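Side-chain contacts in diaminopropionate ammonia-lyase (Escherichia coli, PDB 4D9I), which catalyses the pyridoxal-phosphate-dependent alpha,beta-elimination of both L- and D-2,3-diaminopropionate to pyruvate and ammonia, working as a homodimer: residues V316-L319 / G320-L324; K383-R386 / E387-E391; T196-P199 / T200-M203; D211-V214 / E215-R218; P354-Q357 / S358-K362. All coordinates share one frame; numbering follows the deposited sequence.

Interaction 1: V316-L319 / G320-L324; sequences VAAL and GMRVL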
loop_
_atom_site.group_PDB
_atom_site.type_symbol
_atom_site.label_atom_id
_atom_site.label_comp_id
_atom_site.label_asym_id
_atom_site.label_seq_id
_atom_site.Cartn_x
_atom_site.Cartn_y
_atom_site.Cartn_z
ATOM N N VAL B 316 -6.811 0.453 14.816
ATOM C CA VAL B 316 -7.429 1.479 13.978
ATOM C C VAL B 316 -6.353 2.274 13.221
ATOM O O VAL B 316 -6.515 2.567 12.029
ATOM C CB VAL B 316 -8.314 2.431 14.827
ATOM C CG1 VAL B 316 -8.748 3.650 14.021
ATOM C CG2 VAL B 316 -9.538 1.692 15.348
ATOM N N ALA B 317 -5.262 2.597 13.927
ATOM C CA ALA B 317 -4.143 3.352 13.375
ATOM C C ALA B 317 -3.452 2.536 12.292
ATOM O O ALA B 317 -3.217 3.041 11.200
ATOM C CB ALA B 317 -3.161 3.756 14.492
ATOM N N ALA B 318 -3.188 1.262 12.585
ATOM C CA ALA B 318 -2.627 0.328 11.595
ATOM C C ALA B 318 -3.452 0.296 10.295
ATOM O O ALA B 318 -2.892 0.396 9.215
ATOM C CB ALA B 318 -2.487 -1.061 12.183
ATOM N N LEU B 319 -4.773 0.157 10.415
ATOM C CA LEU B 319 -5.685 0.187 9.269
ATOM C C LEU B 319 -5.524 1.494 8.466
ATOM O O LEU B 319 -5.387 1.468 7.258
ATOM C CB LEU B 319 -7.123 0.039 9.761
ATOM C CG LEU B 319 -8.280 0.181 8.754
ATOM C CD1 LEU B 319 -8.171 -0.910 7.693
ATOM C CD2 LEU B 319 -9.609 0.064 9.498
ATOM N N GLY B 320 -5.502 2.623 9.163
ATOM C CA GLY B 320 -5.226 3.907 8.523
ATOM C C GLY B 320 -3.916 3.959 7.737
ATOM O O GLY B 320 -3.878 4.476 6.633
ATOM N N MET B 321 -2.830 3.472 8.339
ATOM C CA MET B 321 -1.526 3.443 7.674
ATOM C C MET B 321 -1.618 2.724 6.315
ATOM O O MET B 321 -1.080 3.206 5.306
ATOM C CB MET B 321 -0.505 2.710 8.542
ATOM C CG MET B 321 -0.146 3.425 9.843
ATOM S SD MET B 321 0.824 2.394 10.963
ATOM C CE MET B 321 2.435 2.322 10.189
ATOM N N ARG B 322 -2.271 1.570 6.308
ATOM C CA ARG B 322 -2.402 0.765 5.085
ATOM C C ARG B 322 -3.280 1.424 4.027
ATOM O O ARG B 322 -2.986 1.335 2.814
ATOM C CB ARG B 322 -2.955 -0.619 5.410
ATOM C CG ARG B 322 -1.996 -1.464 6.249
ATOM C CD ARG B 322 -2.542 -2.859 6.469
ATOM N NE ARG B 322 -1.906 -3.423 7.641
ATOM C CZ ARG B 322 -2.513 -3.612 8.796
ATOM N NH1 ARG B 322 -3.803 -3.317 8.937
ATOM N NH2 ARG B 322 -1.830 -4.125 9.781
ATOM N N VAL B 323 -4.371 2.028 4.480
ATOM C CA VAL B 323 -5.368 2.645 3.563
ATOM C C VAL B 323 -4.722 3.860 2.874
ATOM O O VAL B 323 -4.868 4.050 1.666
ATOM C CB VAL B 323 -6.644 3.089 4.322
ATOM C CG1 VAL B 323 -7.562 3.965 3.445
ATOM C CG2 VAL B 323 -7.410 1.883 4.879
ATOM N N LEU B 324 -3.991 4.670 3.656
ATOM C CA LEU B 324 -3.242 5.804 3.109
ATOM C C LEU B 324 -2.086 5.395 2.191
ATOM O O LEU B 324 -1.845 6.060 1.181
ATOM C CB LEU B 324 -2.697 6.708 4.243
ATOM C CG LEU B 324 -3.747 7.509 4.994
ATOM C CD1 LEU B 324 -3.175 8.150 6.277
ATOM C CD2 LEU B 324 -4.340 8.572 4.101
#
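G320, M321, R322 and V323 each donate their backbone N-H to the carbonyl four residues back, on V316, A317, A318 and L319, so the two segments form consecutive turns of one regular alpha-helix, 315-325. The tightest of these i to i+4 bonds joins M321 N to A317 O at 2.9 Å. L319 CD1 meets V323 CG2 at 4.0 Å as the two branched chains slant across each other; with CG anti to the backbone N (chi1 174°), L319 sends its branches along the helix toward V323. One turn round, R322 starts with CG beside its own N and runs extended, then folds its guanidinium over the carbonyl of A318. A318 O lies 3.7 Å above that plane, off toward the rim, while the methyl of A318 approaches R322 NH2 at 3.9 Å. The bonds of the guanidinium are made outward: NE to V388 O, NH1 to W390 O of the second subunit. A leucine in place of R322 would probably cost both of those carbonyls this donor and weaken the tie across the dimer interface. The buried cation is thus met by backbone carbonyls, joining this helix to helix 382-389 and the other subunit.

Interaction 2: K383-R386 / E387-E391; sequences KHYR and EVVWE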
loop_
_atom_site.group_PDB
_atom_site.type_symbol
_atom_site.label_atom_id
_atom_site.label_comp_id
_atom_site.label_asym_id
_atom_site.label_seq_id
_atom_site.Cartn_x
_atom_site.Cartn_y
_atom_site.Cartn_z
ATOM N N LYS B 383 10.952 0.369 10.097
ATOM C CA LYS B 383 10.807 -1.031 10.492
ATOM C C LYS B 383 9.340 -1.316 10.790
ATOM O O LYS B 383 8.737 -2.199 10.195
ATOM C CB LYS B 383 11.654 -1.312 11.741
ATOM C CG LYS B 383 11.965 -2.774 11.996
ATOM C CD LYS B 383 13.087 -2.876 13.027
ATOM C CE LYS B 383 13.381 -4.317 13.413
ATOM N NZ LYS B 383 12.128 -5.038 13.790
ATOM N N HIS B 384 8.774 -0.532 11.706
ATOM C CA HIS B 384 7.364 -0.643 12.093
ATOM C C HIS B 384 6.428 -0.366 10.932
ATOM O O HIS B 384 5.395 -1.055 10.741
ATOM C CB HIS B 384 7.118 0.302 13.280
ATOM C CG HIS B 384 5.689 0.356 13.738
ATOM N ND1 HIS B 384 5.114 -0.639 14.441
ATOM C CD2 HIS B 384 4.710 1.330 13.555
ATOM C CE1 HIS B 384 3.833 -0.323 14.699
ATOM N NE2 HIS B 384 3.584 0.889 14.155
ATOM N N TYR B 385 6.751 0.671 10.159
ATOM C CA TYR B 385 5.901 1.058 9.031
ATOM C C TYR B 385 5.738 -0.137 8.079
ATOM O O TYR B 385 4.622 -0.498 7.703
ATOM C CB TYR B 385 6.485 2.254 8.267
ATOM C CG TYR B 385 5.568 2.669 7.127
ATOM C CD1 TYR B 385 4.419 3.410 7.381
ATOM C CD2 TYR B 385 5.829 2.268 5.815
ATOM C CE1 TYR B 385 3.543 3.770 6.357
ATOM C CE2 TYR B 385 4.971 2.624 4.780
ATOM C CZ TYR B 385 3.845 3.353 5.048
ATOM O OH TYR B 385 3.022 3.702 4.032
ATOM N N ARG B 386 6.861 -0.759 7.727
ATOM C CA ARG B 386 6.837 -1.860 6.763
ATOM C C ARG B 386 6.245 -3.137 7.370
ATOM O O ARG B 386 5.546 -3.899 6.674
ATOM C CB ARG B 386 8.228 -2.098 6.163
ATOM C CG ARG B 386 8.706 -0.962 5.257
ATOM C CD ARG B 386 7.675 -0.601 4.193
ATOM N NE ARG B 386 7.993 0.667 3.535
ATOM C CZ ARG B 386 7.416 1.101 2.414
ATOM N NH1 ARG B 386 6.482 0.367 1.806
ATOM N NH2 ARG B 386 7.768 2.282 1.908
ATOM N N GLU B 387 6.491 -3.363 8.662
ATOM C CA GLU B 387 5.815 -4.458 9.366
ATOM C C GLU B 387 4.279 -4.327 9.285
ATOM O O GLU B 387 3.566 -5.320 9.060
ATOM C CB GLU B 387 6.320 -4.572 10.823
ATOM C CG GLU B 387 7.671 -5.244 10.905
ATOM C CD GLU B 387 8.419 -5.011 12.217
ATOM O OE1 GLU B 387 7.951 -4.255 13.090
ATOM O OE2 GLU B 387 9.502 -5.583 12.358
ATOM N N VAL B 388 3.771 -3.101 9.409
ATOM C CA VAL B 388 2.325 -2.868 9.273
ATOM C C VAL B 388 1.832 -3.043 7.822
ATOM O O VAL B 388 0.882 -3.800 7.568
ATOM C CB VAL B 388 1.891 -1.487 9.828
ATOM C CG1 VAL B 388 0.403 -1.213 9.566
ATOM C CG2 VAL B 388 2.183 -1.379 11.324
ATOM N N VAL B 389 2.447 -2.328 6.881
ATOM C CA VAL B 389 1.869 -2.232 5.516
ATOM C C VAL B 389 2.192 -3.459 4.665
ATOM O O VAL B 389 1.393 -3.848 3.793
ATOM C CB VAL B 389 2.200 -0.900 4.787
ATOM C CG1 VAL B 389 1.758 0.295 5.637
ATOM C CG2 VAL B 389 3.674 -0.778 4.423
ATOM N N TRP B 390 3.343 -4.073 4.934
ATOM C CA TRP B 390 3.759 -5.299 4.219
ATOM C C TRP B 390 3.479 -6.585 4.955
ATOM O O TRP B 390 2.949 -7.537 4.377
ATOM C CB TRP B 390 5.246 -5.252 3.891
ATOM C CG TRP B 390 5.670 -4.238 2.848
ATOM C CD1 TRP B 390 4.863 -3.423 2.057
ATOM C CD2 TRP B 390 7.050 -3.936 2.419
ATOM N NE1 TRP B 390 5.626 -2.656 1.216
ATOM C CE2 TRP B 390 6.942 -2.923 1.367
ATOM C CE3 TRP B 390 8.317 -4.393 2.788
ATOM C CZ2 TRP B 390 8.068 -2.396 0.734
ATOM C CZ3 TRP B 390 9.439 -3.850 2.143
ATOM C CH2 TRP B 390 9.313 -2.877 1.144
ATOM N N GLU B 391 3.847 -6.650 6.238
ATOM C CA GLU B 391 3.740 -7.914 6.991
ATOM C C GLU B 391 2.325 -8.117 7.528
ATOM O O GLU B 391 1.944 -9.219 7.921
ATOM C CB GLU B 391 4.777 -7.974 8.125
ATOM C CG GLU B 391 6.214 -7.936 7.629
ATOM C CD GLU B 391 7.256 -8.018 8.729
ATOM O OE1 GLU B 391 6.975 -8.564 9.817
ATOM O OE2 GLU B 391 8.387 -7.569 8.485
#
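R386 and W390 make the broadest side-chain meeting here: R386 CD sits over the indole, 3.7 Å from the centroid of its six-membered ring and 11° off the normal, a CH-pi contact. Beyond CD the guanidinium tilts 49° against the indole plane. Its NH1 comes within 3.2 Å of W390 NE1, but both are donors and each turns to other acceptors, NE1 to N326 O of the second subunit. The neighbouring pairs repeat the i to i+4 pattern. V388 CG2 lies over one face of the H384 ring, and V389 CG1 lies over one face of the Y385 ring, toward its rim, 4.0 Å from the centroid. K383 NZ closes a salt bridge of 3.0 Å to E387 OE2; the bend at the lysine's last torsion (chi4 -51°) brings NZ to the syn side of that oxygen, somewhat out of the carboxylate plane. Further out, K393 pairs with E387 OE1 and bonds H384 ND1, while S2 N of the second subunit holds OE2; Y385 OH bonds N326 ND2 of that subunit. R386 O accepts from both W390 N, at 2.8 Å, and E391 N, at 3.3 Å. These i to i+4 pairs belong to helix 382-389, which lies in the interface of the homodimer.

Interaction 3: T196-P199 / T200-M203; sequences TKIP and TWIM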
loop_
_atom_site.group_PDB
_atom_site.type_symbol
_atom_site.label_atom_id
_atom_site.label_comp_id
_atom_site.label_asym_id
_atom_site.label_seq_id
_atom_site.Cartn_x
_atom_site.Cartn_y
_atom_site.Cartn_z
ATOM N N THR B 196 4.346 27.625 30.876
ATOM C CA THR B 196 3.336 27.762 29.811
ATOM C C THR B 196 3.773 28.623 28.614
ATOM O O THR B 196 3.126 28.590 27.569
ATOM C CB THR B 196 2.016 28.361 30.315
ATOM O OG1 THR B 196 2.266 29.688 30.759
ATOM C CG2 THR B 196 1.368 27.525 31.425
ATOM N N LYS B 197 4.842 29.403 28.777
ATOM C CA LYS B 197 5.308 30.295 27.712
ATOM C C LYS B 197 5.745 29.512 26.463
ATOM O O LYS B 197 5.303 29.793 25.345
ATOM C CB LYS B 197 6.444 31.158 28.239
ATOM C CG LYS B 197 6.940 32.244 27.288
ATOM C CD LYS B 197 8.077 33.033 27.928
ATOM C CE LYS B 197 9.379 32.232 27.857
ATOM N NZ LYS B 197 10.535 32.982 28.435
ATOM N N ILE B 198 6.611 28.527 26.682
ATOM C CA ILE B 198 7.147 27.704 25.606
ATOM C C ILE B 198 6.054 26.868 24.898
ATOM O O ILE B 198 5.910 26.969 23.687
ATOM C CB ILE B 198 8.390 26.887 26.074
ATOM C CG1 ILE B 198 9.575 27.836 26.291
ATOM C CG2 ILE B 198 8.738 25.777 25.062
ATOM C CD1 ILE B 198 10.632 27.346 27.270
ATOM N N PRO B 199 5.245 26.078 25.646
ATOM C CA PRO B 199 4.155 25.342 24.953
ATOM C C PRO B 199 3.127 26.221 24.221
ATOM O O PRO B 199 2.556 25.794 23.239
ATOM C CB PRO B 199 3.443 24.580 26.086
ATOM C CG PRO B 199 4.008 25.078 27.348
ATOM C CD PRO B 199 5.342 25.703 27.067
ATOM N N THR B 200 2.875 27.432 24.711
ATOM C CA THR B 200 2.068 28.387 23.966
ATOM C C THR B 200 2.694 28.672 22.590
ATOM O O THR B 200 2.001 28.598 21.563
ATOM C CB THR B 200 1.865 29.689 24.774
ATOM O OG1 THR B 200 1.143 29.382 25.977
ATOM C CG2 THR B 200 1.072 30.717 23.971
ATOM N N TRP B 201 3.998 28.966 22.555
ATOM C CA TRP B 201 4.653 29.232 21.270
ATOM C C TRP B 201 4.560 28.043 20.358
ATOM O O TRP B 201 4.330 28.187 19.145
ATOM C CB TRP B 201 6.113 29.611 21.445
ATOM C CG TRP B 201 6.360 31.031 21.911
ATOM C CD1 TRP B 201 5.645 32.171 21.575
ATOM C CD2 TRP B 201 7.443 31.503 22.780
ATOM N NE1 TRP B 201 6.181 33.284 22.179
ATOM C CE2 TRP B 201 7.270 32.952 22.905
ATOM C CE3 TRP B 201 8.510 30.893 23.439
ATOM C CZ2 TRP B 201 8.126 33.731 23.673
ATOM C CZ3 TRP B 201 9.364 31.693 24.207
ATOM C CH2 TRP B 201 9.178 33.078 24.316
ATOM N N ILE B 202 4.759 26.862 20.932
ATOM C CA ILE B 202 4.711 25.618 20.166
ATOM C C ILE B 202 3.346 25.429 19.501
ATOM O O ILE B 202 3.266 25.072 18.329
ATOM C CB ILE B 202 5.087 24.400 21.029
ATOM C CG1 ILE B 202 6.584 24.434 21.345
ATOM C CG2 ILE B 202 4.723 23.098 20.314
ATOM C CD1 ILE B 202 7.017 23.507 22.467
ATOM N N MET B 203 2.276 25.703 20.251
ATOM C CA MET B 203 0.920 25.524 19.749
ATOM C C MET B 203 0.549 26.545 18.702
ATOM O O MET B 203 -0.147 26.232 17.732
ATOM C CB MET B 203 -0.084 25.586 20.894
ATOM C CG MET B 203 -0.038 24.333 21.743
ATOM S SD MET B 203 -0.931 24.580 23.278
ATOM C CE MET B 203 -2.619 24.615 22.656
#
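K197 and W201 lie alongside each other, pointing the same way, with the lysine's methylene chain laid over one face of the indole. K197 CG stands 4.0 Å from the centroid of the six-membered ring, 17° off its normal, in a CH-pi contact. Farther along, K197 CE reaches W201 CH2 at 3.6 Å. The bend at chi3 (78°) keeps CE against the ring before the chain carries NZ onward to a salt bridge with E91. The carbonyl oxygen K197 O also stands above the indole plane, nearer its rim, so backbone and side chain of one residue cover the ring together. I198 and I202 meet differently, their chains slanting across each other until I198 CG2 and I202 CD1 are 3.9 Å apart. At the start of the helix T200 turns its hydroxyl back: OG1, placed beside its own backbone N (chi1 -63°), donates to T196 O at 2.7 Å. T200 N bonds the same oxygen at 3.1 Å from the opposite face of the carbonyl plane, so two bonds from one residue grip the carbonyl of the N-cap residue. P199, whose nitrogen has no proton to give, fits in this first turn. Helix 197-206 packs on two others: I198, W201 and I202 face helix 81-93, whereas P199, T200 and M203 rest on L297 of helix 296-305.

Interaction 4: D211-V214 / E215-R218; sequences DEAV and EQMR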
loop_
_atom_site.group_PDB
_atom_site.type_symbol
_atom_site.label_atom_id
_atom_site.label_comp_id
_atom_site.label_asym_id
_atom_site.label_seq_id
_atom_site.Cartn_x
_atom_site.Cartn_y
_atom_site.Cartn_z
ATOM N N ASP B 211 -3.368 27.079 8.881
ATOM C CA ASP B 211 -3.405 28.251 7.978
ATOM C C ASP B 211 -3.204 27.822 6.512
ATOM O O ASP B 211 -3.986 28.207 5.627
ATOM C CB ASP B 211 -2.382 29.318 8.383
ATOM C CG ASP B 211 -2.460 30.571 7.503
ATOM O OD1 ASP B 211 -3.218 31.481 7.861
ATOM O OD2 ASP B 211 -1.792 30.647 6.448
ATOM N N GLU B 212 -2.173 27.013 6.273
ATOM C CA GLU B 212 -1.915 26.472 4.935
ATOM C C GLU B 212 -3.097 25.687 4.391
ATOM O O GLU B 212 -3.489 25.882 3.242
ATOM C CB GLU B 212 -0.689 25.557 4.924
ATOM C CG GLU B 212 0.646 26.251 5.121
ATOM C CD GLU B 212 1.782 25.256 5.250
ATOM O OE1 GLU B 212 1.511 24.026 5.073
ATOM O OE2 GLU B 212 2.942 25.691 5.507
ATOM N N ALA B 213 -3.650 24.800 5.220
ATOM C CA ALA B 213 -4.784 23.962 4.822
ATOM C C ALA B 213 -6.017 24.782 4.458
ATOM O O ALA B 213 -6.705 24.442 3.506
ATOM C CB ALA B 213 -5.118 22.915 5.893
ATOM N N VAL B 214 -6.281 25.860 5.204
ATOM C CA VAL B 214 -7.434 26.711 4.919
ATOM C C VAL B 214 -7.231 27.400 3.569
ATOM O O VAL B 214 -8.129 27.406 2.740
ATOM C CB VAL B 214 -7.706 27.752 6.034
ATOM C CG1 VAL B 214 -8.749 28.762 5.587
ATOM C CG2 VAL B 214 -8.214 27.059 7.282
ATOM N N GLU B 215 -6.040 27.962 3.364
ATOM C CA GLU B 215 -5.666 28.541 2.076
ATOM C C GLU B 215 -5.842 27.494 0.978
ATOM O O GLU B 215 -6.371 27.790 -0.078
ATOM C CB GLU B 215 -4.212 29.021 2.097
ATOM C CG GLU B 215 -3.789 29.734 0.819
ATOM C CD GLU B 215 -2.297 30.062 0.769
ATOM O OE1 GLU B 215 -1.541 29.640 1.663
ATOM O OE2 GLU B 215 -1.868 30.749 -0.186
ATOM N N GLN B 216 -5.375 26.273 1.225
ATOM C CA GLN B 216 -5.499 25.221 0.217
ATOM C C GLN B 216 -6.961 24.850 -0.051
ATOM O O GLN B 216 -7.350 24.685 -1.205
ATOM C CB GLN B 216 -4.681 23.993 0.598
ATOM C CG GLN B 216 -3.187 24.176 0.417
ATOM C CD GLN B 216 -2.399 23.206 1.249
ATOM O OE1 GLN B 216 -2.705 23.000 2.420
ATOM N NE2 GLN B 216 -1.399 22.585 0.651
ATOM N N MET B 217 -7.763 24.721 1.006
ATOM C CA MET B 217 -9.192 24.434 0.858
ATOM C C MET B 217 -9.915 25.548 0.101
ATOM O O MET B 217 -10.746 25.273 -0.769
ATOM C CB MET B 217 -9.853 24.129 2.206
ATOM C CG MET B 217 -9.558 22.721 2.726
ATOM S SD MET B 217 -10.274 22.262 4.331
ATOM C CE MET B 217 -9.531 23.428 5.465
ATOM N N ARG B 218 -9.572 26.794 0.399
ATOM C CA ARG B 218 -10.135 27.930 -0.335
ATOM C C ARG B 218 -9.773 27.895 -1.825
ATOM O O ARG B 218 -10.614 28.180 -2.662
ATOM C CB ARG B 218 -9.724 29.256 0.309
ATOM C CG ARG B 218 -10.509 29.601 1.563
ATOM C CD ARG B 218 -9.936 30.845 2.237
ATOM N NE ARG B 218 -10.630 31.173 3.481
ATOM C CZ ARG B 218 -10.084 31.834 4.506
ATOM N NH1 ARG B 218 -8.812 32.227 4.481
ATOM N NH2 ARG B 218 -10.803 32.060 5.590
HETATM O O HOH W 1 -1.135 26.598 1.586
#
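The R218 guanidinium carries the methyl V214 CG1 over the centre of one face, 3.5 Å above its plane, with the two side chains running side by side in the same direction. R218 stays extended as far as NE, and V214 meets this group with the branch set anti to its backbone N (chi1 170°). CG1 to R218 CZ measures 3.5 Å, a methyl against the flat cation. The amide of Q216 lies back along the helix, its OE1 only 3.3 Å from A213 CA. OE1 is also 3.1 Å from E212 O, a pair of acceptors that cannot bond; K65 NZ, bonded to OE1, probably offsets their repulsion, and NE2 donates to T45 O. A leucine at Q216 would probably leave T45 O without its amide donor and K65 with one fewer oxygen acceptor. E212 O itself accepts from Q216 N at 2.8 Å and from a water, 3.0 Å away, which also donates to E215 OE1. D211 OD2 and E215 OE1, one turn apart, are 4.9 Å from each other, and R33 forms salt bridges to both, likely easing their mutual repulsion. M217 CE closes the apolar side at 4.3 Å from V214 CG2. This is an amphipathic helix, 208-220, packed by V214 and M217 against helix 235-248 and tied by its acidic residues to basic ones of the surrounding fold type II domain.

Interaction 5: P354-Q357 / S358-K362; sequences PQRQ and SLMEK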
loop_
_atom_site.group_PDB
_atom_site.type_symbol
_atom_site.label_atom_id
_atom_site.label_comp_id
_atom_site.label_asym_id
_atom_site.label_seq_id
_atom_site.Cartn_x
_atom_site.Cartn_y
_atom_site.Cartn_z
ATOM N N PRO B 354 -20.099 -3.171 11.285
ATOM C CA PRO B 354 -21.510 -3.529 11.099
ATOM C C PRO B 354 -22.480 -2.391 11.470
ATOM O O PRO B 354 -23.571 -2.318 10.903
ATOM C CB PRO B 354 -21.721 -4.749 12.012
ATOM C CG PRO B 354 -20.475 -4.931 12.797
ATOM C CD PRO B 354 -19.387 -4.095 12.187
ATOM N N GLN B 355 -22.083 -1.498 12.371
ATOM C CA GLN B 355 -22.962 -0.402 12.768
ATOM C C GLN B 355 -22.603 0.871 12.023
ATOM O O GLN B 355 -22.800 1.974 12.530
ATOM C CB GLN B 355 -22.952 -0.199 14.290
ATOM C CG GLN B 355 -23.657 -1.333 15.044
ATOM C CD GLN B 355 -23.457 -1.259 16.554
ATOM O OE1 GLN B 355 -24.421 -1.198 17.316
ATOM N NE2 GLN B 355 -22.203 -1.268 16.990
ATOM N N ARG B 356 -22.098 0.700 10.806
ATOM C CA ARG B 356 -21.664 1.814 9.967
ATOM C C ARG B 356 -22.688 2.955 9.946
ATOM O O ARG B 356 -22.317 4.116 10.144
ATOM C CB ARG B 356 -21.373 1.310 8.557
ATOM C CG ARG B 356 -21.005 2.366 7.533
ATOM C CD ARG B 356 -21.261 1.810 6.125
ATOM N NE ARG B 356 -20.456 2.518 5.125
ATOM C CZ ARG B 356 -20.937 3.394 4.248
ATOM N NH1 ARG B 356 -22.234 3.675 4.225
ATOM N NH2 ARG B 356 -20.119 3.961 3.367
ATOM N N GLN B 357 -23.964 2.610 9.758
ATOM C CA GLN B 357 -25.050 3.584 9.644
ATOM C C GLN B 357 -25.222 4.478 10.884
ATOM O O GLN B 357 -25.169 5.697 10.770
ATOM C CB GLN B 357 -26.359 2.874 9.288
ATOM C CG GLN B 357 -27.565 3.792 9.117
ATOM C CD GLN B 357 -28.821 3.039 8.706
ATOM O OE1 GLN B 357 -29.827 3.036 9.425
ATOM N NE2 GLN B 357 -28.769 2.385 7.551
ATOM N N SER B 358 -25.426 3.874 12.055
ATOM C CA SER B 358 -25.509 4.624 13.318
ATOM C C SER B 358 -24.213 5.381 13.663
ATOM O O SER B 358 -24.262 6.513 14.152
ATOM C CB SER B 358 -25.924 3.703 14.467
ATOM O OG SER B 358 -25.063 2.582 14.565
ATOM N N LEU B 359 -23.063 4.765 13.405
ATOM C CA LEU B 359 -21.775 5.428 13.634
ATOM C C LEU B 359 -21.616 6.689 12.784
ATOM O O LEU B 359 -21.213 7.742 13.291
ATOM C CB LEU B 359 -20.605 4.470 13.385
ATOM C CG LEU B 359 -20.433 3.333 14.402
ATOM C CD1 LEU B 359 -19.367 2.370 13.916
ATOM C CD2 LEU B 359 -20.088 3.854 15.793
ATOM N N MET B 360 -21.960 6.575 11.501
ATOM C CA MET B 360 -21.979 7.729 10.596
ATOM C C MET B 360 -22.949 8.789 11.082
ATOM O O MET B 360 -22.627 9.973 11.066
ATOM C CB MET B 360 -22.320 7.307 9.170
ATOM C CG MET B 360 -21.153 6.606 8.499
ATOM S SD MET B 360 -21.491 6.157 6.787
ATOM C CE MET B 360 -21.024 7.664 5.937
ATOM N N GLU B 361 -24.124 8.354 11.529
ATOM C CA GLU B 361 -25.117 9.264 12.093
ATOM C C GLU B 361 -24.598 9.980 13.331
ATOM O O GLU B 361 -24.765 11.184 13.452
ATOM C CB GLU B 361 -26.399 8.520 12.431
ATOM C CG GLU B 361 -27.194 8.116 11.209
ATOM C CD GLU B 361 -28.500 7.418 11.552
ATOM O OE1 GLU B 361 -29.084 7.678 12.631
ATOM O OE2 GLU B 361 -28.944 6.608 10.722
ATOM N N LYS B 362 -23.977 9.228 14.242
ATOM C CA LYS B 362 -23.378 9.779 15.456
ATOM C C LYS B 362 -22.345 10.833 15.083
ATOM O O LYS B 362 -22.330 11.923 15.657
ATOM C CB LYS B 362 -22.747 8.666 16.313
ATOM C CG LYS B 362 -22.104 9.110 17.624
ATOM C CD LYS B 362 -23.138 9.627 18.622
ATOM C CE LYS B 362 -22.615 9.581 20.052
ATOM N NZ LYS B 362 -23.543 10.272 20.996
#
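Q355 opens the contact from the N-cap position: its carbonyl takes the backbone N-H of L359 at 2.9 Å and closes the first turn of the helix. S358 OG stands 3.1 Å from the same oxygen and 3.5 Å from Q355 CB. The serine hydroxyl sits between its own backbone N and carbonyl carbon (chi1 55°), which turns it back toward the N-cap residue. The side chain of L359 also folds against this carbonyl, its CG 3.3 Å from Q355 O.

R356 comes next and runs beside M360, both chains pointing the same way. M360 bends at chi3 (87°), and its sulfur lies over one face of the guanidinium, off toward the rim. The nearest approach there is M360 SD to R356 NH1, at 3.6 Å; a polarisable sulfur placed over the flat cation probably makes a mildly favourable neighbour. Another nitrogen of the group, NH2, bonds H351 ND1, which probably limits how the arginine's end can turn.

Q357 lies alongside E361 in the same fashion, with the amide and carboxylate planes only 11° apart. Their touch is made by carbon: Q357 CG is 3.5 Å from E361 OE2, while the backbone supplies the hydrogen bond, E361 N to Q357 O at 3.0 Å.

Helix 356-363 lies at the surface, with L359 and M360 turned onto V350 of helix 338-352. L359 and K362 reach I10 of the edge strand 8-12, where K362 also forms a salt bridge with D12.

Overall arrangement
All five contacts are turns within single helices, but their surroundings set their chemistry. Interactions 1 and 2 are buried; they touch through M321, which packs on Y385 and V388, and both reach the second subunit, so together they build part of the dimer interface. Interactions 3 and 4 are partly buried and belong to consecutive helices, 197-206 and 208-220, about 9 Å apart at their nearest atoms; the first relies on aliphatic and indole packing, the second on a network of charges. Interaction 5 is the surface case, its centre about 27 Å from the chain centre, where long chains lie alongside one another and a few apolar and polar tethers reach helix 338-352 and strand 8-12.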